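Local coordinates for hemin ABC transporter, periplasmic hemin-binding protein HutB (Vibrio cholerae, PDB 5KHL), which probably binds hemin in the periplasm and delivers it to an ABC transporter for import across the inner membrane, at residues A[151-157]-A[205-211]; A[244-249]-A[261-265]; A[104-108]-A[169-174]; A[221-225]-A[239-243]. All blocks are in the same frame, centred on the assembly; numbering follows the deposited sequence.

In the fold
Contact 1 pairs two inner strands of the C-terminal sheet, and each of the other three touches it. Contact 4 lies about 10 Å away, centre to centre, tied to it by the probable hydrogen bond from Val243 N to Val208 O (2.9 Å). Contact 2, about 12 Å from contact 1, takes edge strand 242-244, which contact 4 packs against helix 221-227, on into a loop and the last helix; Phe154 CE1 meets Ile245 CG2 at 3.5 Å. Contact 3, about 16 Å from contact 1 centre to centre, appears to join the two lobes; its Pro172 CB meets Phe154 CG of contact 1 at 3.6 Å. In this family the ligand, here presumably hemin, sits in the cleft between the lobes.

Contact 1: A[151-157]-A[205-211]; sequences KVLFLLL and PDMVLVS
A chi1 of 179° sends the Phe154 ring out along the partner strand, until CZ lies 3.3 Å from CA of the poorly ordered Ser211. Leu209 CG, turned anti to the carbonyl carbon (chi1 -55°), lies 3.9 Å from Val152 CG1. Leu209 CB meets Phe154 CD1 at 3.7 Å, these two side chains crossing at about a right angle. Strands 152-156 and 207-210 run parallel here, inside the mixed five-stranded sheet of the C-terminal lobe of this periplasmic binding protein. The register is set by backbone bonds: Leu209 N gives to Leu153 O at 2.7 Å, and Leu155 N to Leu209 O at 2.8 Å.

One face carries Val152, Phe154, Met207 and Leu209. Val152 and Met207 lie side by side, and helices 171-178 and 256-269 pack over this face. On the other, Leu155 CD1 presses on Val208 CG1 at 3.5 Å, while Leu153 CD1 reaches the ring of Pro205.

Both ends are closed by short polar side chains. Ser211 is modelled with OG accepting from Leu157 N at 2.7 Å and giving to Leu155 O. At the start of the pair, Lys151 O takes the N-H groups of both Asp206 and Met207. In return Asp206 OD2 accepts from Lys151 N at 2.7 Å through its anti lone pair.

Contact 2: A[244-249]-A[261-265]; sequences AIDGHA and EAQRI
Two hydrogen bonds cross from the last helix to the loop 244-249. Glu261 OE1 takes Asp246 N at 2.8 Å, almost straight at 172°, and Arg264 NH2 gives to Ala244 O at 2.7 Å, in the carbonyl plane.

A salt bridge within the helix sets these two side chains. Arg264 grips the acid side-on, its NH2 going to Glu261 OE1 at 2.8 Å and its NE to Glu261 OE2 at 3.1 Å. At OE1, Asp246 N and Arg264 NH2 come from opposite faces of the carboxylate plane. A bend at chi3 (60°) lays the guanidinium edge between the Glu261 carboxylate and Ala244 O.

Apolar contact is narrower. Ile245 CD1 meets Ile265 CD1 at 3.5 Å, the side chains crossing at about a right angle. Ala249 CB makes a van der Waals touch on the aliphatic part of Glu261, 3.9 Å from CG.

Within the loop Asp246 OD2 accepts from His248 N, an Asx turn, and also from His248 ND1, through its syn lone pair. The arrangement is the return from edge strand 242-244 into helix 256-269. Glu261 is buried, yet the arginine and the peptide N-H at its oxygens should stabilise the negative charge, so it is probably ionised.

Contact 3: A[104-108]-A[169-174]; sequences DSTPQ and DTVPDT
Thr174 OG1 gives its hydrogen to Ser105 O, modelled at 2.5 Å, a very short value whose exact length is doubtful. The hydroxyl is put there by a chi1 of -61°, which sets OG1 beside the Thr174 backbone N and turns the methyl the other way. That methyl, CG2, approaches Pro107 CD at 3.8 Å, the two side chains meeting tip to tip. Ser105 fits against the start of the opposite helix: its CB lies 3.4 Å from Val171 N and 4.0 Å from Val171 CG2, while OG comes within 3.2 Å of Asp169 O.

Two helix N-termini are brought together this way, each behind a threonine N-cap. Thr170 OG1 accepts from Asp173 N at 3.0 Å, and Thr106 OG1 serves Gly109 N likewise.

Helix 107-120 follows strand 97-100 of the N-terminal sheet, whereas helix 171-178 follows strand 164-166 of the C-terminal one, so the contact probably bridges the lobes; helix 125-143 lies between the two segments in the sequence. Leu254, from the loop before the last helix, touches Pro107, Val171 and Thr174, and Tyr192 of strand 192-194 backs Thr170 and Pro172.

Contact 4: A[221-225]-A[239-243]; sequences ADAVL and NKNIV
Lys240 reaches across the side of helix 221-227. Its CB starts 4.4 Å from Ala221 CB, CG lies against Leu225 CD1 at 3.7 Å, and CD and CE pass beside the carboxylate oxygen Asp222 OD2. The chain is extended to this point; a bend at chi4 (-74°) then turns NZ back onto Asp222 OD2, closing a salt bridge at 2.9 Å in which the ammonium sits nearly in line with the C-O bond. Both partners are at the surface, so solvent probably weakens the attraction.

Lys240, at positive phi, is the C-prime residue of the Schellman motif that ends helix 235-238. An inverse gamma turn centred on Asn241 then leads the chain into strand 242-244, the outermost strand on this side of the C-terminal sheet, next to 207-210.

Away from the ion pair, Ile242 makes the apolar contacts: its CG2 lies 4.1 Å from Val224 CB, and its CD1 touches Leu225 CG at 3.8 Å. Ile242 CD1 also lies 3.5 Å from Ala221 O. Val224 also touches Val210 of the neighbouring strand and Leu157.

Contact 1: A[151-157]-A[205-211]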
loop_
_atom_site.group_PDB
_atom_site.type_symbol
_atom_site.label_atom_id
_atom_site.label_comp_id
_atom_site.label_asym_id
_atom_site.label_seq_id
_atom_site.Cartn_x
_atom_site.Cartn_y
_atom_site.Cartn_z
ATOM N N LYS A 151 19.245 7.672 5.689
ATOM C CA LYS A 151 19.108 6.426 4.939
ATOM C C LYS A 151 18.110 5.525 5.636
ATOM O O LYS A 151 18.183 5.339 6.842
ATOM C CB LYS A 151 20.466 5.729 4.779
ATOM C CG LYS A 151 21.418 6.467 3.850
ATOM C CD LYS A 151 22.819 5.896 3.901
ATOM C CE LYS A 151 23.593 6.395 5.113
ATOM N NZ LYS A 151 25.067 6.142 4.965
ATOM N N VAL A 152 17.167 4.996 4.864
ATOM C CA VAL A 152 16.046 4.207 5.370
ATOM C C VAL A 152 15.833 2.980 4.489
ATOM O O VAL A 152 15.742 3.093 3.264
ATOM C CB VAL A 152 14.721 5.034 5.408
ATOM C CG1 VAL A 152 13.497 4.126 5.694
ATOM C CG2 VAL A 152 14.814 6.145 6.442
ATOM N N LEU A 153 15.751 1.811 5.112
ATOM C CA LEU A 153 15.400 0.601 4.381
ATOM C C LEU A 153 14.082 0.058 4.869
ATOM O O LEU A 153 13.755 0.153 6.058
ATOM C CB LEU A 153 16.466 -0.488 4.537
ATOM C CG LEU A 153 17.827 -0.366 3.857
ATOM C CD1 LEU A 153 18.733 -1.455 4.425
ATOM C CD2 LEU A 153 17.718 -0.470 2.341
ATOM N N PHE A 154 13.337 -0.539 3.948
ATOM C CA PHE A 154 12.193 -1.333 4.324
ATOM C C PHE A 154 12.533 -2.817 4.208
ATOM O O PHE A 154 12.939 -3.285 3.150
ATOM C CB PHE A 154 10.981 -1.003 3.462
ATOM C CG PHE A 154 9.776 -1.829 3.795
ATOM C CD1 PHE A 154 8.866 -1.393 4.727
ATOM C CD2 PHE A 154 9.574 -3.059 3.192
ATOM C CE1 PHE A 154 7.760 -2.164 5.033
ATOM C CE2 PHE A 154 8.485 -3.828 3.491
ATOM C CZ PHE A 154 7.572 -3.383 4.405
ATOM N N LEU A 155 12.356 -3.546 5.307
ATOM C CA LEU A 155 12.621 -4.982 5.335
ATOM C C LEU A 155 11.330 -5.793 5.386
ATOM O O LEU A 155 10.434 -5.548 6.205
ATOM C CB LEU A 155 13.502 -5.361 6.530
ATOM C CG LEU A 155 14.917 -4.786 6.583
ATOM C CD1 LEU A 155 15.606 -5.279 7.828
ATOM C CD2 LEU A 155 15.726 -5.127 5.336
ATOM N N LEU A 156 11.240 -6.752 4.480
ATOM C CA LEU A 156 10.104 -7.641 4.417
ATOM C C LEU A 156 10.558 -8.916 5.075
ATOM O O LEU A 156 11.328 -9.675 4.485
ATOM C CB LEU A 156 9.676 -7.874 2.972
ATOM C CG LEU A 156 8.247 -8.333 2.717
ATOM C CD1 LEU A 156 7.257 -7.259 3.131
ATOM C CD2 LEU A 156 8.069 -8.672 1.250
ATOM N N LEU A 157 10.122 -9.123 6.315
ATOM C CA LEU A 157 10.570 -10.265 7.116
ATOM C C LEU A 157 9.468 -11.313 7.223
ATOM O O LEU A 157 8.303 -10.964 7.376
ATOM C CB LEU A 157 11.004 -9.800 8.513
ATOM C CG LEU A 157 12.024 -8.651 8.567
ATOM C CD1 LEU A 157 12.219 -8.098 9.967
ATOM C CD2 LEU A 157 13.359 -9.083 8.002
ATOM N N PRO A 205 21.699 1.642 7.067
ATOM C CA PRO A 205 20.453 2.384 7.291
ATOM C C PRO A 205 20.417 3.090 8.649
ATOM O O PRO A 205 20.914 2.550 9.643
ATOM C CB PRO A 205 19.379 1.291 7.230
ATOM C CG PRO A 205 20.101 0.041 7.636
ATOM C CD PRO A 205 21.473 0.181 7.041
ATOM N N ASP A 206 19.851 4.292 8.681
ATOM C CA ASP A 206 19.615 5.013 9.928
ATOM C C ASP A 206 18.305 4.550 10.548
ATOM O O ASP A 206 18.119 4.567 11.775
ATOM C CB ASP A 206 19.582 6.515 9.672
ATOM C CG ASP A 206 20.866 7.024 9.046
ATOM O OD1 ASP A 206 21.909 6.965 9.725
ATOM O OD2 ASP A 206 20.834 7.486 7.886
ATOM N N MET A 207 17.394 4.119 9.687
ATOM C CA MET A 207 16.114 3.634 10.149
ATOM C C MET A 207 15.676 2.437 9.333
ATOM O O MET A 207 15.789 2.421 8.106
ATOM C CB MET A 207 15.059 4.744 10.067
ATOM C CG MET A 207 13.660 4.288 10.481
ATOM S SD MET A 207 12.384 5.527 10.174
ATOM C CE MET A 207 12.518 6.511 11.664
ATOM N N VAL A 208 15.158 1.434 10.011
ATOM C CA VAL A 208 14.583 0.326 9.284
ATOM C C VAL A 208 13.065 0.313 9.495
ATOM O O VAL A 208 12.579 0.466 10.617
ATOM C CB VAL A 208 15.235 -0.997 9.710
ATOM C CG1 VAL A 208 14.476 -2.196 9.158
ATOM C CG2 VAL A 208 16.696 -1.003 9.273
ATOM N N LEU A 209 12.322 0.180 8.399
ATOM C CA LEU A 209 10.871 0.004 8.460
ATOM C C LEU A 209 10.525 -1.482 8.276
ATOM O O LEU A 209 11.184 -2.171 7.491
ATOM C CB LEU A 209 10.178 0.851 7.393
ATOM C CG LEU A 209 10.481 2.350 7.369
ATOM C CD1 LEU A 209 9.724 3.051 6.229
ATOM C CD2 LEU A 209 10.168 2.990 8.727
ATOM N N VAL A 210 9.502 -1.982 8.973
ATOM C CA VAL A 210 9.252 -3.424 8.917
ATOM C C VAL A 210 7.882 -3.843 8.409
ATOM O O VAL A 210 6.866 -3.257 8.770
ATOM C CB VAL A 210 9.471 -4.079 10.281
ATOM C CG1 VAL A 210 8.532 -5.253 10.478
ATOM C CG2 VAL A 210 10.914 -4.543 10.395
ATOM N N SER A 211 7.930 -4.886 7.569
ATOM C CA SER A 211 6.822 -5.531 6.843
ATOM C C SER A 211 5.440 -5.478 7.484
ATOM O O SER A 211 4.776 -6.505 7.656
ATOM C CB SER A 211 7.190 -7.000 6.584
ATOM O OG SER A 211 8.315 -7.406 7.356
#

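Contact 2: A[244-249]-A[261-265]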
loop_
_atom_site.group_PDB
_atom_site.type_symbol
_atom_site.label_atom_id
_atom_site.label_comp_id
_atom_site.label_asym_id
_atom_site.label_seq_id
_atom_site.Cartn_x
_atom_site.Cartn_y
_atom_site.Cartn_z
ATOM N N ALA A 244 7.512 0.721 12.792
ATOM C CA ALA A 244 6.428 -0.019 12.162
ATOM C C ALA A 244 5.669 0.848 11.180
ATOM O O ALA A 244 5.329 1.991 11.479
ATOM C CB ALA A 244 5.479 -0.576 13.222
ATOM N N ILE A 245 5.407 0.298 10.004
ATOM C CA ILE A 245 4.601 0.986 9.014
ATOM C C ILE A 245 3.389 0.103 8.669
ATOM O O ILE A 245 3.524 -1.090 8.461
ATOM C CB ILE A 245 5.445 1.355 7.744
ATOM C CG1 ILE A 245 4.627 2.176 6.756
ATOM C CG2 ILE A 245 6.021 0.107 7.054
ATOM C CD1 ILE A 245 5.451 2.717 5.586
ATOM N N ASP A 246 2.202 0.697 8.638
ATOM C CA ASP A 246 0.974 -0.049 8.409
ATOM C C ASP A 246 0.977 -0.728 7.049
ATOM O O ASP A 246 1.143 -0.070 6.030
ATOM C CB ASP A 246 -0.234 0.878 8.530
ATOM C CG ASP A 246 -1.547 0.120 8.722
ATOM O OD1 ASP A 246 -2.075 0.125 9.861
ATOM O OD2 ASP A 246 -2.044 -0.485 7.745
ATOM N N GLY A 247 0.769 -2.039 7.042
ATOM C CA GLY A 247 0.841 -2.829 5.824
ATOM C C GLY A 247 -0.180 -2.484 4.750
ATOM O O GLY A 247 0.031 -2.770 3.564
ATOM N N HIS A 248 -1.279 -1.858 5.162
ATOM C CA HIS A 248 -2.321 -1.435 4.234
ATOM C C HIS A 248 -1.885 -0.273 3.354
ATOM O O HIS A 248 -2.484 -0.022 2.296
ATOM C CB HIS A 248 -3.592 -1.066 5.001
ATOM C CG HIS A 248 -4.265 -2.248 5.635
ATOM N ND1 HIS A 248 -4.016 -2.635 6.931
ATOM C CD2 HIS A 248 -5.138 -3.147 5.126
ATOM C CE1 HIS A 248 -4.727 -3.718 7.206
ATOM N NE2 HIS A 248 -5.412 -4.049 6.128
ATOM N N ALA A 249 -0.842 0.427 3.793
ATOM C CA ALA A 249 -0.301 1.572 3.060
ATOM C C ALA A 249 0.666 1.105 1.992
ATOM O O ALA A 249 1.246 1.916 1.274
ATOM C CB ALA A 249 0.396 2.541 4.012
ATOM N N GLU A 261 0.994 7.499 6.632
ATOM C CA GLU A 261 2.147 6.828 7.243
ATOM C C GLU A 261 3.443 7.562 6.988
ATOM O O GLU A 261 4.264 7.695 7.884
ATOM C CB GLU A 261 2.305 5.401 6.715
ATOM C CG GLU A 261 1.298 4.438 7.266
ATOM C CD GLU A 261 1.367 4.353 8.764
ATOM O OE1 GLU A 261 2.009 3.409 9.264
ATOM O OE2 GLU A 261 0.787 5.230 9.439
ATOM N N ALA A 262 3.625 8.013 5.748
ATOM C CA ALA A 262 4.843 8.720 5.354
ATOM C C ALA A 262 5.057 9.947 6.225
ATOM O O ALA A 262 6.156 10.142 6.739
ATOM C CB ALA A 262 4.795 9.109 3.862
ATOM N N GLN A 263 4.010 10.758 6.392
ATOM C CA GLN A 263 4.054 11.915 7.299
ATOM C C GLN A 263 4.428 11.472 8.692
ATOM O O GLN A 263 5.351 12.019 9.304
ATOM C CB GLN A 263 2.712 12.651 7.377
ATOM C CG GLN A 263 2.197 13.264 6.092
ATOM C CD GLN A 263 0.821 13.897 6.277
ATOM O OE1 GLN A 263 0.591 14.629 7.238
ATOM N NE2 GLN A 263 -0.100 13.603 5.363
ATOM N N ARG A 264 3.697 10.476 9.185
ATOM C CA ARG A 264 3.886 9.987 10.541
ATOM C C ARG A 264 5.309 9.493 10.746
ATOM O O ARG A 264 5.889 9.712 11.801
ATOM C CB ARG A 264 2.895 8.871 10.878
ATOM C CG ARG A 264 3.014 8.416 12.336
ATOM C CD ARG A 264 2.165 7.195 12.635
ATOM N NE ARG A 264 2.552 6.061 11.804
ATOM C CZ ARG A 264 3.519 5.206 12.105
ATOM N NH1 ARG A 264 4.205 5.337 13.229
ATOM N NH2 ARG A 264 3.799 4.220 11.279
ATOM N N ILE A 265 5.885 8.852 9.735
ATOM C CA ILE A 265 7.251 8.344 9.858
ATOM C C ILE A 265 8.304 9.451 9.663
ATOM O O ILE A 265 9.334 9.448 10.325
ATOM C CB ILE A 265 7.509 7.195 8.871
ATOM C CG1 ILE A 265 6.527 6.055 9.136
ATOM C CG2 ILE A 265 8.943 6.650 9.028
ATOM C CD1 ILE A 265 6.419 5.083 8.014
#

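Contact 3: A[104-108]-A[169-174]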
loop_
_atom_site.group_PDB
_atom_site.type_symbol
_atom_site.label_atom_id
_atom_site.label_comp_id
_atom_site.label_asym_id
_atom_site.label_seq_id
_atom_site.Cartn_x
_atom_site.Cartn_y
_atom_site.Cartn_z
ATOM N N ASP A 104 0.414 0.986 -9.828
ATOM C CA ASP A 104 1.815 1.460 -9.676
ATOM C C ASP A 104 2.176 1.806 -8.256
ATOM O O ASP A 104 1.318 2.124 -7.450
ATOM C CB ASP A 104 2.122 2.759 -10.450
ATOM C CG ASP A 104 1.641 2.738 -11.841
ATOM O OD1 ASP A 104 1.660 1.660 -12.469
ATOM O OD2 ASP A 104 1.257 3.820 -12.316
ATOM N N SER A 105 3.478 1.869 -8.018
ATOM C CA SER A 105 4.009 2.408 -6.788
ATOM C C SER A 105 4.280 3.921 -6.892
ATOM O O SER A 105 4.906 4.504 -6.015
ATOM C CB SER A 105 5.281 1.663 -6.429
ATOM O OG SER A 105 6.149 1.641 -7.534
ATOM N N THR A 106 3.792 4.564 -7.944
ATOM C CA THR A 106 4.106 5.973 -8.145
ATOM C C THR A 106 3.023 6.925 -7.655
ATOM O O THR A 106 1.853 6.604 -7.654
ATOM C CB THR A 106 4.352 6.275 -9.623
ATOM O OG1 THR A 106 3.093 6.338 -10.299
ATOM C CG2 THR A 106 5.222 5.201 -10.246
ATOM N N PRO A 107 3.420 8.126 -7.253
ATOM C CA PRO A 107 2.416 9.156 -6.980
ATOM C C PRO A 107 1.443 9.405 -8.143
ATOM O O PRO A 107 0.257 9.631 -7.905
ATOM C CB PRO A 107 3.267 10.394 -6.709
ATOM C CG PRO A 107 4.560 9.842 -6.199
ATOM C CD PRO A 107 4.791 8.580 -6.945
ATOM N N GLN A 108 1.907 9.366 -9.384
ATOM C CA GLN A 108 0.973 9.627 -10.485
ATOM C C GLN A 108 -0.012 8.467 -10.599
ATOM O O GLN A 108 -1.141 8.646 -11.058
ATOM C CB GLN A 108 1.699 9.871 -11.817
ATOM C CG GLN A 108 2.712 8.823 -12.233
ATOM C CD GLN A 108 4.114 9.055 -11.657
ATOM O OE1 GLN A 108 4.288 9.548 -10.527
ATOM N NE2 GLN A 108 5.126 8.683 -12.437
ATOM N N ASP A 169 10.855 0.651 -7.594
ATOM C CA ASP A 169 9.496 0.304 -8.019
ATOM C C ASP A 169 8.604 -0.376 -6.972
ATOM O O ASP A 169 7.711 -1.147 -7.317
ATOM C CB ASP A 169 9.556 -0.585 -9.253
ATOM C CG ASP A 169 9.523 0.202 -10.532
ATOM O OD1 ASP A 169 10.600 0.391 -11.139
ATOM O OD2 ASP A 169 8.417 0.646 -10.916
ATOM N N THR A 170 8.814 -0.064 -5.703
ATOM C CA THR A 170 7.941 -0.565 -4.647
ATOM C C THR A 170 7.286 0.593 -3.895
ATOM O O THR A 170 7.861 1.677 -3.774
ATOM C CB THR A 170 8.717 -1.457 -3.655
ATOM O OG1 THR A 170 9.696 -0.668 -2.957
ATOM C CG2 THR A 170 9.404 -2.627 -4.385
ATOM N N VAL A 171 6.076 0.374 -3.402
ATOM C CA VAL A 171 5.438 1.381 -2.562
ATOM C C VAL A 171 6.337 1.769 -1.365
ATOM O O VAL A 171 6.428 2.945 -1.037
ATOM C CB VAL A 171 4.032 0.912 -2.072
ATOM C CG1 VAL A 171 3.321 2.005 -1.288
ATOM C CG2 VAL A 171 3.191 0.488 -3.248
ATOM N N PRO A 172 7.013 0.796 -0.715
ATOM C CA PRO A 172 7.940 1.236 0.331
ATOM C C PRO A 172 9.090 2.100 -0.191
ATOM O O PRO A 172 9.522 2.992 0.518
ATOM C CB PRO A 172 8.458 -0.083 0.907
ATOM C CG PRO A 172 7.376 -1.013 0.673
ATOM C CD PRO A 172 6.840 -0.663 -0.671
ATOM N N ASP A 173 9.558 1.874 -1.412
ATOM C CA ASP A 173 10.556 2.776 -1.979
ATOM C C ASP A 173 10.037 4.198 -2.180
ATOM O O ASP A 173 10.733 5.163 -1.869
ATOM C CB ASP A 173 11.080 2.262 -3.313
ATOM C CG ASP A 173 12.044 3.236 -3.949
ATOM O OD1 ASP A 173 11.719 3.811 -5.005
ATOM O OD2 ASP A 173 13.110 3.452 -3.347
ATOM N N THR A 174 8.826 4.329 -2.712
ATOM C CA THR A 174 8.252 5.644 -2.971
ATOM C C THR A 174 8.064 6.417 -1.656
ATOM O O THR A 174 8.346 7.629 -1.572
ATOM C CB THR A 174 6.908 5.510 -3.702
ATOM O OG1 THR A 174 7.106 4.851 -4.951
ATOM C CG2 THR A 174 6.252 6.849 -3.944
#

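Contact 4: A[221-225]-A[239-243]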
loop_
_atom_site.group_PDB
_atom_site.type_symbol
_atom_site.label_atom_id
_atom_site.label_comp_id
_atom_site.label_asym_id
_atom_site.label_seq_id
_atom_site.Cartn_x
_atom_site.Cartn_y
_atom_site.Cartn_z
ATOM N N ALA A 221 10.973 -3.664 18.240
ATOM C CA ALA A 221 12.317 -3.210 17.874
ATOM C C ALA A 221 13.409 -4.209 18.246
ATOM O O ALA A 221 14.037 -4.798 17.369
ATOM C CB ALA A 221 12.607 -1.857 18.521
ATOM N N ASP A 222 13.615 -4.404 19.544
ATOM C CA ASP A 222 14.636 -5.335 20.028
ATOM C C ASP A 222 14.461 -6.750 19.444
ATOM O O ASP A 222 15.431 -7.489 19.281
ATOM C CB ASP A 222 14.622 -5.403 21.566
ATOM C CG ASP A 222 14.464 -4.035 22.222
ATOM O OD1 ASP A 222 13.305 -3.609 22.427
ATOM O OD2 ASP A 222 15.490 -3.397 22.548
ATOM N N ALA A 223 13.225 -7.119 19.122
ATOM C CA ALA A 223 12.935 -8.456 18.619
ATOM C C ALA A 223 13.290 -8.612 17.150
ATOM O O ALA A 223 13.823 -9.642 16.751
ATOM C CB ALA A 223 11.479 -8.792 18.833
ATOM N N VAL A 224 12.982 -7.601 16.336
ATOM C CA VAL A 224 13.410 -7.619 14.937
ATOM C C VAL A 224 14.944 -7.582 14.878
ATOM O O VAL A 224 15.574 -8.244 14.042
ATOM C CB VAL A 224 12.807 -6.441 14.137
ATOM C CG1 VAL A 224 13.536 -6.248 12.817
ATOM C CG2 VAL A 224 11.319 -6.676 13.912
ATOM N N LEU A 225 15.537 -6.818 15.791
ATOM C CA LEU A 225 16.976 -6.849 16.005
ATOM C C LEU A 225 17.442 -8.269 16.344
ATOM O O LEU A 225 18.481 -8.710 15.849
ATOM C CB LEU A 225 17.374 -5.879 17.120
ATOM C CG LEU A 225 18.213 -4.648 16.772
ATOM C CD1 LEU A 225 18.347 -3.760 18.005
ATOM C CD2 LEU A 225 19.593 -5.049 16.242
ATOM N N ASN A 239 20.834 1.948 17.415
ATOM C CA ASN A 239 19.898 2.870 18.067
ATOM C C ASN A 239 18.483 2.295 18.214
ATOM O O ASN A 239 17.569 3.003 18.640
ATOM C CB ASN A 239 19.826 4.203 17.305
ATOM C CG ASN A 239 21.109 5.011 17.404
ATOM O OD1 ASN A 239 21.622 5.505 16.396
ATOM N ND2 ASN A 239 21.641 5.148 18.624
ATOM N N LYS A 240 18.314 1.015 17.876
ATOM C CA LYS A 240 17.000 0.353 17.881
ATOM C C LYS A 240 15.954 1.221 17.176
ATOM O O LYS A 240 14.806 1.326 17.603
ATOM C CB LYS A 240 16.553 0.030 19.312
ATOM C CG LYS A 240 17.550 -0.787 20.145
ATOM C CD LYS A 240 17.114 -0.824 21.612
ATOM C CE LYS A 240 18.189 -1.402 22.522
ATOM N NZ LYS A 240 18.312 -2.877 22.373
ATOM N N ASN A 241 16.372 1.868 16.096
ATOM C CA ASN A 241 15.488 2.761 15.380
ATOM C C ASN A 241 14.707 1.967 14.324
ATOM O O ASN A 241 14.795 2.219 13.130
ATOM C CB ASN A 241 16.291 3.912 14.783
ATOM C CG ASN A 241 15.409 5.044 14.280
ATOM O OD1 ASN A 241 15.779 5.765 13.361
ATOM N ND2 ASN A 241 14.233 5.192 14.870
ATOM N N ILE A 242 13.949 0.985 14.815
ATOM C CA ILE A 242 13.163 0.059 14.001
ATOM C C ILE A 242 11.673 0.384 14.119
ATOM O O ILE A 242 11.073 0.207 15.174
ATOM C CB ILE A 242 13.436 -1.402 14.417
ATOM C CG1 ILE A 242 14.868 -1.774 14.028
ATOM C CG2 ILE A 242 12.444 -2.360 13.762
ATOM C CD1 ILE A 242 15.474 -2.804 14.926
ATOM N N VAL A 243 11.086 0.854 13.020
ATOM C CA VAL A 243 9.790 1.528 13.045
ATOM C C VAL A 243 8.710 0.809 12.227
ATOM O O VAL A 243 8.950 0.352 11.107
ATOM C CB VAL A 243 9.943 2.983 12.525
ATOM C CG1 VAL A 243 8.623 3.694 12.512
ATOM C CG2 VAL A 243 10.954 3.734 13.385
#